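Phosphoribosyl-AMP cyclohydrolase (PDB 7BGM) probably hydrolyses phosphoribosyl-ATP to phosphoribosyl-AMP and diphosphate, then opens the adenine ring of that product, the second and third steps of histidine biosynthesis. Local coordinates at residues Ser6-Ser10 with Val11-Asn15; Asn38-Ala41 with Val42-Ile46; Cys163-Ile166 with Arg167-Asn171; Lys183-Thr186 with Ala187-Ala191. All coordinates share one frame; numbering follows the deposited sequence.

Interaction 1 of 4, residues Ser6-Ser10 with Val11-Asn15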
loop_
_atom_site.group_PDB
_atom_site.type_symbol
_atom_site.label_atom_id
_atom_site.label_comp_id
_atom_site.label_asym_id
_atom_site.label_seq_id
_atom_site.Cartn_x
_atom_site.Cartn_y
_atom_site.Cartn_z
ATOM N N SER A 6 -20.187 21.937 5.142
ATOM C CA SER A 6 -19.046 22.826 5.335
ATOM C C SER A 6 -17.768 22.194 4.784
ATOM O O SER A 6 -16.942 22.873 4.154
ATOM C CB SER A 6 -18.924 23.185 6.826
ATOM O OG SER A 6 -17.724 23.903 7.092
ATOM N N LEU A 7 -17.608 20.888 4.971
ATOM C CA LEU A 7 -16.448 20.206 4.429
ATOM C C LEU A 7 -16.477 20.224 2.907
ATOM O O LEU A 7 -15.456 20.474 2.246
ATOM C CB LEU A 7 -16.424 18.774 4.968
ATOM C CG LEU A 7 -15.307 17.808 4.594
ATOM C CD1 LEU A 7 -15.715 17.122 3.357
ATOM C CD2 LEU A 7 -13.930 18.465 4.414
ATOM N N LEU A 8 -17.635 19.917 2.324
ATOM C CA LEU A 8 -17.713 19.885 0.865
ATOM C C LEU A 8 -17.439 21.255 0.253
ATOM O O LEU A 8 -16.884 21.339 -0.844
ATOM C CB LEU A 8 -19.078 19.366 0.430
ATOM C CG LEU A 8 -19.365 17.926 0.844
ATOM C CD1 LEU A 8 -20.825 17.626 0.571
ATOM C CD2 LEU A 8 -18.478 16.919 0.125
ATOM N N ASP A 9 -17.788 22.337 0.951
ATOM C CA ASP A 9 -17.486 23.668 0.424
ATOM C C ASP A 9 -15.984 23.923 0.325
ATOM O O ASP A 9 -15.559 24.828 -0.411
ATOM C CB ASP A 9 -18.105 24.749 1.305
ATOM C CG ASP A 9 -19.628 24.765 1.249
ATOM O OD1 ASP A 9 -20.210 24.022 0.423
ATOM O OD2 ASP A 9 -20.236 25.542 2.026
ATOM N N SER A 10 -15.177 23.168 1.055
ATOM C CA SER A 10 -13.734 23.387 1.082
ATOM C C SER A 10 -12.983 22.535 0.075
ATOM O O SER A 10 -11.745 22.660 -0.021
ATOM C CB SER A 10 -13.199 23.110 2.491
ATOM O OG SER A 10 -13.078 21.701 2.696
ATOM N N VAL A 11 -13.693 21.648 -0.669
ATOM C CA VAL A 11 -13.065 20.827 -1.690
ATOM C C VAL A 11 -12.892 21.671 -2.945
ATOM O O VAL A 11 -13.750 22.511 -3.261
ATOM C CB VAL A 11 -13.917 19.570 -1.976
ATOM C CG1 VAL A 11 -13.366 18.756 -3.169
ATOM C CG2 VAL A 11 -14.027 18.696 -0.731
ATOM N N LYS A 12 -11.759 21.491 -3.632
ATOM C CA LYS A 12 -11.444 22.235 -4.851
ATOM C C LYS A 12 -11.984 21.454 -6.045
ATOM O O LYS A 12 -11.255 20.736 -6.745
ATOM C CB LYS A 12 -9.940 22.476 -4.955
ATOM C CG LYS A 12 -9.464 23.254 -6.163
ATOM C CD LYS A 12 -7.943 23.290 -6.138
ATOM C CE LYS A 12 -7.351 24.062 -7.307
ATOM N NZ LYS A 12 -5.858 23.903 -7.288
ATOM N N TRP A 13 -13.297 21.604 -6.260
ATOM C CA TRP A 13 -13.976 20.960 -7.382
ATOM C C TRP A 13 -13.477 21.575 -8.691
ATOM O O TRP A 13 -13.148 22.765 -8.743
ATOM C CB TRP A 13 -15.511 21.127 -7.267
ATOM C CG TRP A 13 -16.065 20.760 -5.897
ATOM C CD1 TRP A 13 -16.444 21.643 -4.882
ATOM C CD2 TRP A 13 -16.248 19.438 -5.363
ATOM N NE1 TRP A 13 -16.849 20.939 -3.757
ATOM C CE2 TRP A 13 -16.740 19.590 -4.028
ATOM C CE3 TRP A 13 -16.068 18.135 -5.883
ATOM C CZ2 TRP A 13 -17.040 18.499 -3.211
ATOM C CZ3 TRP A 13 -16.348 17.029 -5.044
ATOM C CH2 TRP A 13 -16.846 17.230 -3.723
ATOM N N ASP A 14 -13.417 20.758 -9.747
ATOM C CA ASP A 14 -13.026 21.254 -11.065
ATOM C C ASP A 14 -14.234 21.930 -11.723
ATOM O O ASP A 14 -15.291 22.099 -11.110
ATOM C CB ASP A 14 -12.405 20.132 -11.907
ATOM C CG ASP A 14 -13.408 19.048 -12.349
ATOM O OD1 ASP A 14 -14.635 19.248 -12.262
ATOM O OD2 ASP A 14 -12.948 17.966 -12.806
ATOM N N ASN A 15 -14.109 22.330 -12.989
ATOM C CA ASN A 15 -15.201 23.112 -13.570
ATOM C C ASN A 15 -16.365 22.247 -14.057
ATOM O O ASN A 15 -17.287 22.779 -14.686
ATOM C CB ASN A 15 -14.684 24.013 -14.695
ATOM C CG ASN A 15 -14.005 23.252 -15.795
ATOM O OD1 ASN A 15 -14.116 22.030 -15.887
ATOM N ND2 ASN A 15 -13.303 23.976 -16.659
#

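Interaction 2 of 4, residues Asn38-Ala41 with Val42-Ile46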
loop_
_atom_site.group_PDB
_atom_site.type_symbol
_atom_site.label_atom_id
_atom_site.label_comp_id
_atom_site.label_asym_id
_atom_site.label_seq_id
_atom_site.Cartn_x
_atom_site.Cartn_y
_atom_site.Cartn_z
ATOM N N ASN A 38 -18.538 13.861 -7.240
ATOM C CA ASN A 38 -19.076 15.193 -7.037
ATOM C C ASN A 38 -19.492 15.347 -5.569
ATOM O O ASN A 38 -19.223 14.473 -4.726
ATOM C CB ASN A 38 -20.240 15.471 -8.000
ATOM C CG ASN A 38 -21.396 14.494 -7.823
ATOM O OD1 ASN A 38 -21.329 13.584 -6.989
ATOM N ND2 ASN A 38 -22.448 14.658 -8.629
ATOM N N ARG A 39 -20.143 16.468 -5.243
ATOM C CA ARG A 39 -20.527 16.706 -3.855
ATOM C C ARG A 39 -21.358 15.545 -3.328
ATOM O O ARG A 39 -21.070 14.974 -2.262
ATOM C CB ARG A 39 -21.320 18.006 -3.739
ATOM C CG ARG A 39 -20.496 19.264 -3.709
ATOM C CD ARG A 39 -21.444 20.462 -3.609
ATOM N NE ARG A 39 -21.947 20.615 -2.246
ATOM C CZ ARG A 39 -21.398 21.431 -1.352
ATOM N NH1 ARG A 39 -20.350 22.162 -1.702
ATOM N NH2 ARG A 39 -21.890 21.520 -0.119
ATOM N N GLU A 40 -22.394 15.180 -4.080
ATOM C CA GLU A 40 -23.283 14.115 -3.637
ATOM C C GLU A 40 -22.548 12.790 -3.460
ATOM O O GLU A 40 -22.820 12.067 -2.499
ATOM C CB GLU A 40 -24.447 13.953 -4.597
ATOM C CG GLU A 40 -25.390 12.855 -4.129
ATOM C CD GLU A 40 -26.724 12.792 -4.881
ATOM O OE1 GLU A 40 -26.897 13.451 -5.939
ATOM O OE2 GLU A 40 -27.615 12.068 -4.383
ATOM N N ALA A 41 -21.611 12.455 -4.352
ATOM C CA ALA A 41 -20.893 11.183 -4.208
ATOM C C ALA A 41 -20.077 11.147 -2.921
ATOM O O ALA A 41 -20.010 10.099 -2.252
ATOM C CB ALA A 41 -19.981 10.902 -5.409
ATOM N N VAL A 42 -19.420 12.264 -2.563
ATOM C CA VAL A 42 -18.627 12.261 -1.342
ATOM C C VAL A 42 -19.544 12.197 -0.130
ATOM O O VAL A 42 -19.296 11.437 0.823
ATOM C CB VAL A 42 -17.712 13.500 -1.297
ATOM C CG1 VAL A 42 -16.949 13.550 0.045
ATOM C CG2 VAL A 42 -16.742 13.477 -2.491
ATOM N N ALA A 43 -20.620 12.978 -0.141
ATOM C CA ALA A 43 -21.561 12.945 0.986
ATOM C C ALA A 43 -22.162 11.548 1.168
ATOM O O ALA A 43 -22.328 11.070 2.299
ATOM C CB ALA A 43 -22.666 13.975 0.777
ATOM N N THR A 44 -22.458 10.863 0.062
ATOM C CA THR A 44 -23.046 9.526 0.150
ATOM C C THR A 44 -22.014 8.505 0.632
ATOM O O THR A 44 -22.357 7.586 1.389
ATOM C CB THR A 44 -23.628 9.123 -1.208
ATOM O OG1 THR A 44 -24.754 9.955 -1.507
ATOM C CG2 THR A 44 -24.082 7.662 -1.215
ATOM N N THR A 45 -20.736 8.662 0.228
ATOM C CA THR A 45 -19.692 7.772 0.735
ATOM C C THR A 45 -19.543 7.935 2.240
ATOM O O THR A 45 -19.405 6.955 2.972
ATOM C CB THR A 45 -18.340 8.049 0.066
ATOM O OG1 THR A 45 -18.415 7.898 -1.366
ATOM C CG2 THR A 45 -17.246 7.114 0.666
ATOM N N ILE A 46 -19.608 9.169 2.715
ATOM C CA ILE A 46 -19.504 9.444 4.145
ATOM C C ILE A 46 -20.699 8.860 4.909
ATOM O O ILE A 46 -20.534 8.189 5.945
ATOM C CB ILE A 46 -19.370 10.958 4.373
ATOM C CG1 ILE A 46 -18.023 11.426 3.851
ATOM C CG2 ILE A 46 -19.566 11.308 5.872
ATOM C CD1 ILE A 46 -17.844 12.941 3.846
#

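Interaction 3 of 4, residues Cys163-Ile166 with Arg167-Asn171. With ZN (zinc ion), chain E.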
loop_
_atom_site.group_PDB
_atom_site.type_symbol
_atom_site.label_atom_id
_atom_site.label_comp_id
_atom_site.label_asym_id
_atom_site.label_seq_id
_atom_site.Cartn_x
_atom_site.Cartn_y
_atom_site.Cartn_z
ATOM N N CYS A 163 10.702 -24.663 9.831
ATOM C CA CYS A 163 10.435 -24.253 11.210
ATOM C C CYS A 163 11.731 -24.043 11.966
ATOM O O CYS A 163 11.835 -23.125 12.787
ATOM C CB CYS A 163 9.571 -25.293 11.922
ATOM S SG CYS A 163 7.878 -25.360 11.285
ATOM N N SER A 164 12.729 -24.882 11.687
ATOM C CA SER A 164 14.067 -24.662 12.215
ATOM C C SER A 164 14.569 -23.257 11.901
ATOM O O SER A 164 15.083 -22.555 12.781
ATOM C CB SER A 164 15.022 -25.703 11.637
ATOM O OG SER A 164 16.286 -25.589 12.250
ATOM N N LYS A 165 14.424 -22.831 10.638
ATOM C CA LYS A 165 14.893 -21.509 10.232
ATOM C C LYS A 165 14.101 -20.391 10.908
ATOM O O LYS A 165 14.672 -19.368 11.290
ATOM C CB LYS A 165 14.811 -21.362 8.706
ATOM C CG LYS A 165 15.858 -22.178 7.930
ATOM C CD LYS A 165 17.281 -21.715 8.221
ATOM C CE LYS A 165 17.461 -20.211 7.984
ATOM N NZ LYS A 165 18.691 -19.684 8.655
ATOM N N ILE A 166 12.779 -20.549 11.038
ATOM C CA ILE A 166 11.967 -19.492 11.643
ATOM C C ILE A 166 12.392 -19.273 13.088
ATOM O O ILE A 166 12.601 -18.137 13.525
ATOM C CB ILE A 166 10.468 -19.831 11.542
ATOM C CG1 ILE A 166 9.963 -19.655 10.102
ATOM C CG2 ILE A 166 9.650 -18.950 12.493
ATOM C CD1 ILE A 166 8.586 -20.249 9.885
ATOM N N ARG A 167 12.542 -20.365 13.845
ATOM C CA ARG A 167 13.022 -20.252 15.214
ATOM C C ARG A 167 14.422 -19.637 15.261
ATOM O O ARG A 167 14.696 -18.748 16.082
ATOM C CB ARG A 167 13.000 -21.638 15.874
ATOM C CG ARG A 167 11.587 -22.122 16.186
ATOM C CD ARG A 167 11.558 -23.476 16.877
ATOM N NE ARG A 167 10.198 -23.845 17.272
ATOM C CZ ARG A 167 9.453 -24.744 16.636
ATOM N NH1 ARG A 167 9.926 -25.370 15.567
ATOM N NH2 ARG A 167 8.224 -24.993 17.055
ATOM N N GLU A 168 15.316 -20.097 14.376
ATOM C CA GLU A 168 16.676 -19.568 14.320
ATOM C C GLU A 168 16.689 -18.076 14.020
ATOM O O GLU A 168 17.443 -17.313 14.644
ATOM C CB GLU A 168 17.472 -20.323 13.257
ATOM C CG GLU A 168 18.675 -19.561 12.702
ATOM C CD GLU A 168 19.522 -20.396 11.747
ATOM O OE1 GLU A 168 19.832 -21.567 12.074
ATOM O OE2 GLU A 168 19.883 -19.882 10.670
ATOM N N GLU A 169 15.870 -17.648 13.051
ATOM C CA GLU A 169 15.874 -16.250 12.631
ATOM C C GLU A 169 15.273 -15.344 13.698
ATOM O O GLU A 169 15.714 -14.197 13.871
ATOM C CB GLU A 169 15.104 -16.087 11.314
ATOM C CG GLU A 169 15.739 -16.768 10.093
ATOM C CD GLU A 169 17.090 -16.186 9.712
ATOM O OE1 GLU A 169 17.506 -15.178 10.330
ATOM O OE2 GLU A 169 17.737 -16.734 8.788
ATOM N N ALA A 170 14.229 -15.821 14.383
ATOM C CA ALA A 170 13.632 -15.032 15.452
ATOM C C ALA A 170 14.655 -14.765 16.547
ATOM O O ALA A 170 14.719 -13.661 17.104
ATOM C CB ALA A 170 12.413 -15.753 16.027
ATOM N N ASN A 171 15.470 -15.772 16.863
ATOM C CA ASN A 171 16.537 -15.576 17.837
ATOM C C ASN A 171 17.589 -14.591 17.331
ATOM O O ASN A 171 18.115 -13.789 18.115
ATOM C CB ASN A 171 17.178 -16.917 18.172
ATOM C CG ASN A 171 18.247 -16.793 19.228
ATOM O OD1 ASN A 171 17.960 -16.446 20.377
ATOM N ND2 ASN A 171 19.492 -17.074 18.847
HETATM ZN ZN ZN E . 19.113 -14.074 9.792
HETATM O O HOH W 1 20.963 -15.032 9.968
#

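Interaction 4 of 4, residues Lys183-Thr186 with Ala187-Ala191. With ZN (zinc ion), chain E.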
loop_
_atom_site.group_PDB
_atom_site.type_symbol
_atom_site.label_atom_id
_atom_site.label_comp_id
_atom_site.label_asym_id
_atom_site.label_seq_id
_atom_site.Cartn_x
_atom_site.Cartn_y
_atom_site.Cartn_z
ATOM N N LYS A 183 21.604 -0.965 13.527
ATOM C CA LYS A 183 20.239 -1.094 13.030
ATOM C C LYS A 183 20.202 -1.752 11.655
ATOM O O LYS A 183 19.198 -2.383 11.306
ATOM C CB LYS A 183 19.541 0.267 13.008
ATOM C CG LYS A 183 20.285 1.361 12.274
ATOM C CD LYS A 183 19.371 2.551 12.018
ATOM C CE LYS A 183 18.170 2.143 11.149
ATOM N NZ LYS A 183 17.406 3.281 10.553
ATOM N N SER A 184 21.283 -1.642 10.873
ATOM C CA SER A 184 21.337 -2.358 9.602
ATOM C C SER A 184 21.214 -3.861 9.829
ATOM O O SER A 184 20.586 -4.576 9.035
ATOM C CB SER A 184 22.635 -2.030 8.856
ATOM O OG SER A 184 23.762 -2.627 9.483
ATOM N N ARG A 185 21.790 -4.354 10.928
ATOM C CA ARG A 185 21.645 -5.765 11.270
ATOM C C ARG A 185 20.206 -6.099 11.631
ATOM O O ARG A 185 19.672 -7.126 11.193
ATOM C CB ARG A 185 22.580 -6.117 12.422
ATOM C CG ARG A 185 24.025 -6.149 12.022
ATOM C CD ARG A 185 24.340 -7.454 11.307
ATOM N NE ARG A 185 24.236 -8.609 12.205
ATOM C CZ ARG A 185 23.338 -9.586 12.083
ATOM N NH1 ARG A 185 22.458 -9.564 11.085
ATOM N NH2 ARG A 185 23.329 -10.594 12.952
ATOM N N THR A 186 19.564 -5.238 12.423
ATOM C CA THR A 186 18.168 -5.461 12.796
ATOM C C THR A 186 17.269 -5.531 11.561
ATOM O O THR A 186 16.410 -6.416 11.452
ATOM C CB THR A 186 17.700 -4.357 13.752
ATOM O OG1 THR A 186 18.434 -4.429 14.995
ATOM C CG2 THR A 186 16.219 -4.501 14.037
ATOM N N ALA A 187 17.449 -4.605 10.615
ATOM C CA ALA A 187 16.628 -4.639 9.404
ATOM C C ALA A 187 16.873 -5.919 8.617
ATOM O O ALA A 187 15.939 -6.538 8.090
ATOM C CB ALA A 187 16.931 -3.416 8.535
ATOM N N SER A 188 18.134 -6.316 8.508
ATOM C CA SER A 188 18.462 -7.512 7.756
ATOM C C SER A 188 17.873 -8.756 8.414
ATOM O O SER A 188 17.359 -9.646 7.725
ATOM C CB SER A 188 19.975 -7.626 7.625
ATOM O OG SER A 188 20.294 -8.767 6.881
ATOM N N GLU A 189 17.930 -8.834 9.744
ATOM C CA GLU A 189 17.363 -9.999 10.425
ATOM C C GLU A 189 15.837 -9.996 10.368
ATOM O O GLU A 189 15.215 -11.063 10.256
ATOM C CB GLU A 189 17.851 -10.055 11.866
ATOM C CG GLU A 189 19.345 -10.389 11.936
ATOM C CD GLU A 189 19.704 -11.633 11.118
ATOM O OE1 GLU A 189 18.908 -12.585 11.091
ATOM O OE2 GLU A 189 20.790 -11.670 10.500
ATOM N N MET A 190 15.208 -8.820 10.460
ATOM C CA MET A 190 13.757 -8.763 10.286
ATOM C C MET A 190 13.351 -9.237 8.899
ATOM O O MET A 190 12.309 -9.887 8.738
ATOM C CB MET A 190 13.238 -7.343 10.514
ATOM C CG MET A 190 11.714 -7.229 10.459
ATOM S SD MET A 190 10.923 -8.051 11.867
ATOM C CE MET A 190 9.209 -7.800 11.399
ATOM N N ALA A 191 14.152 -8.919 7.882
ATOM C CA ALA A 191 13.829 -9.407 6.548
ATOM C C ALA A 191 13.932 -10.927 6.483
ATOM O O ALA A 191 13.115 -11.576 5.816
ATOM C CB ALA A 191 14.727 -8.748 5.496
HETATM ZN ZN ZN E . 19.113 -14.074 9.792
HETATM O O HOH W 1 20.963 -15.032 9.968
#

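Interaction 1 of 4, residues Ser6-Ser10 with Val11-Asn15
The indole of Trp-13 reaches back to the last turn of the helix that carries Leu-8 and meets it in two ways. Its NE1 gives a hydrogen bond of 2.9 Å to Leu-8 O, while CZ2 lies 4.0 Å from Leu-8 CD2. That methyl sits at the ring edge, in the indole plane, and the leucine approaches the ring at a slant. Val-11 takes one face of the Trp-13 ring: its CG1 stands 3.5 Å above the plane, over the centre. Leu-8 O is gripped twice, because Val-11 N also bonds to it (3.2 Å), the two donors arriving from opposite faces of the carbonyl plane. Ser-10 OG, set between its own backbone N and carbonyl carbon (chi1 79°), bonds Leu-7 O at 2.7 Å on an in-plane lone pair, beside the Ser-10 N bond to the same oxygen. The Leu-7 side chain packs on Leu-112 of the second subunit. After Val-11 the chain makes an inverse gamma turn centred on Lys-12. The arrangement finishes helix 3-9 and lays its exit against helix 39-48, where Asp-9 forms a salt bridge with Arg-39, and Leu-8 and Trp-13 both touch Arg-39 and Val-42.

Interaction 2 of 4, residues Asn38-Ala41 with Val42-Ile46
Asn-38 and Val-42 open the first turn of helix 39-48, an N-capped helix start in the cyclohydrolase part of the chain. Val-42 N bonds to Asn-38 O at 3.1 Å, and Val-42 CG2 rests 3.5 Å from the same oxygen. The Asn-38 side chain makes the cap: with CG set between the backbone N and the carbonyl carbon (chi1 60°), its amide folds over the helix end, and Asn-38 OD1 accepts from Ala-41 N at 2.9 Å, giving this first-turn N-H an acceptor from the cap residue's side chain. From there the regular i to i+4 bonds follow, Ala-43 N to Arg-39 O and Thr-44 N to Glu-40 O. Glu-40 and Thr-44 leave the helix on the same flank, with Thr-44 OG1 4.0 Å from Glu-40 CG.

Farther out, neighbouring strands and a helix pack on this turn. Leu-61 of strand 60-63 touches Asn-38, Glu-40, Ala-41 and Thr-44; Val-42 packs on Ile-86 and Tyr-88 of strand 85-92; Ala-43 meets Val-4 and Leu-8 of helix 3-9. The AMP-binding residue Trp-62 is near, its side chain about 8 Å from that of Ala-41. One turn after Ala-41, Thr-45 OG1, which also pairs with Thr-52 N, donates to Ala-41 O at 2.9 Å, while Thr-45 N bonds to that oxygen at 3.0 Å from the opposite face of its carbonyl plane.

Interaction 3 of 4, residues Cys163-Ile166 with Arg167-Asn171
Lys-165 reaches one turn up helix 159-178 to Glu-168 and Glu-169, and its course explains the contact. From CB the chain leaves the helix, then bends at both chi2 (-64°) and chi3 (-54°), which swings its end toward the next turn. CE of Lys-165 lies 3.6 Å from Glu-169 OE2. At the tip, Lys-165 NZ forms a salt bridge with Glu-169 OE2, 3.1 Å away and met from above the carboxylate plane; a second, to Glu-168 OE2, is modelled too short for its length to be trusted. The other oxygen of Glu-169, OE1, binds the zinc ion at 2.0 Å, so one carboxylate links metal and ammonium, and the lysine probably offsets part of the negative charge gathered there.

Arg-167 stretches the other way, its NH1 3.7 Å from Cys-163 CB, to a salt bridge with Glu-178 and a hydrogen bond with Asn-171, both of the second subunit. With an alanine in place of Arg-167 the guanidinium is gone, and Glu-178 and Asn-171 of the second subunit would probably both lose this partner, with a gap opened beside Cys-163. Lys-165 and Glu-168 are AMP-binding residues, and Glu-169 with Glu-172 supplies the ExxE half of the metal-binding ExxE...ExxD signature of the MazG-type, all-alpha pyrophosphohydrolases.

Interaction 4 of 4, residues Lys183-Thr186 with Ala187-Ala191
Arg-185 and Glu-189 run alongside each other one turn apart, and the close packing of this contact centres on them. Arg-185 NH1 donates to Glu-189 OE2 at 2.7 Å in a nearly straight salt bridge (167°). The oxygen uses its anti lone pair and stays in the guanidinium plane, although the two flat groups stand almost perpendicular, 89° apart. Bends at chi2 and chi3 curl the arginine over the glutamate stem, bringing Arg-185 NH1 within 3.3 Å of Glu-189 CG. Arg-185 NE has a second anchor in Glu-181. A leucine in place of Arg-185 would probably leave Glu-189 OE2 without this charge and its carboxylate freer to turn at the metal. On the buried flank, Met-190 packs on Leu-173 of helix 159-178 and on Ala-197 of the second subunit.

The looser side belongs to Ser-184, exposed and joined to the next turn by its backbone, Ser-188 N bonding to Ser-184 O at 3.1 Å. A water lies 2.1 Å from the zinc ion and is only weakly bonded to Glu-189 OE2. Glu-189 OE1 binds that zinc ion at 2.0 Å; with Asp-192 it forms the ExxD half of the MazG-type metal site.

Following the chain from the N terminus, the four contacts come in series; none nests in or crosses another, and each closes only a turn or two. Interaction 1 ends helix 3-9 and interaction 2 starts helix 39-48, and the two touch, so helix 3-9 and its exit are packed against helix 39-48. Their centres lie 44 to 53 Å from those of interactions 3 and 4, in the pyrophosphohydrolase part. These last two sit on the successive helices 159-178 and 183-204, with centres 14 Å apart, and meet at one zinc ion and its water, which takes one carboxylate from the first helix and two from the second. Both also contact the second subunit.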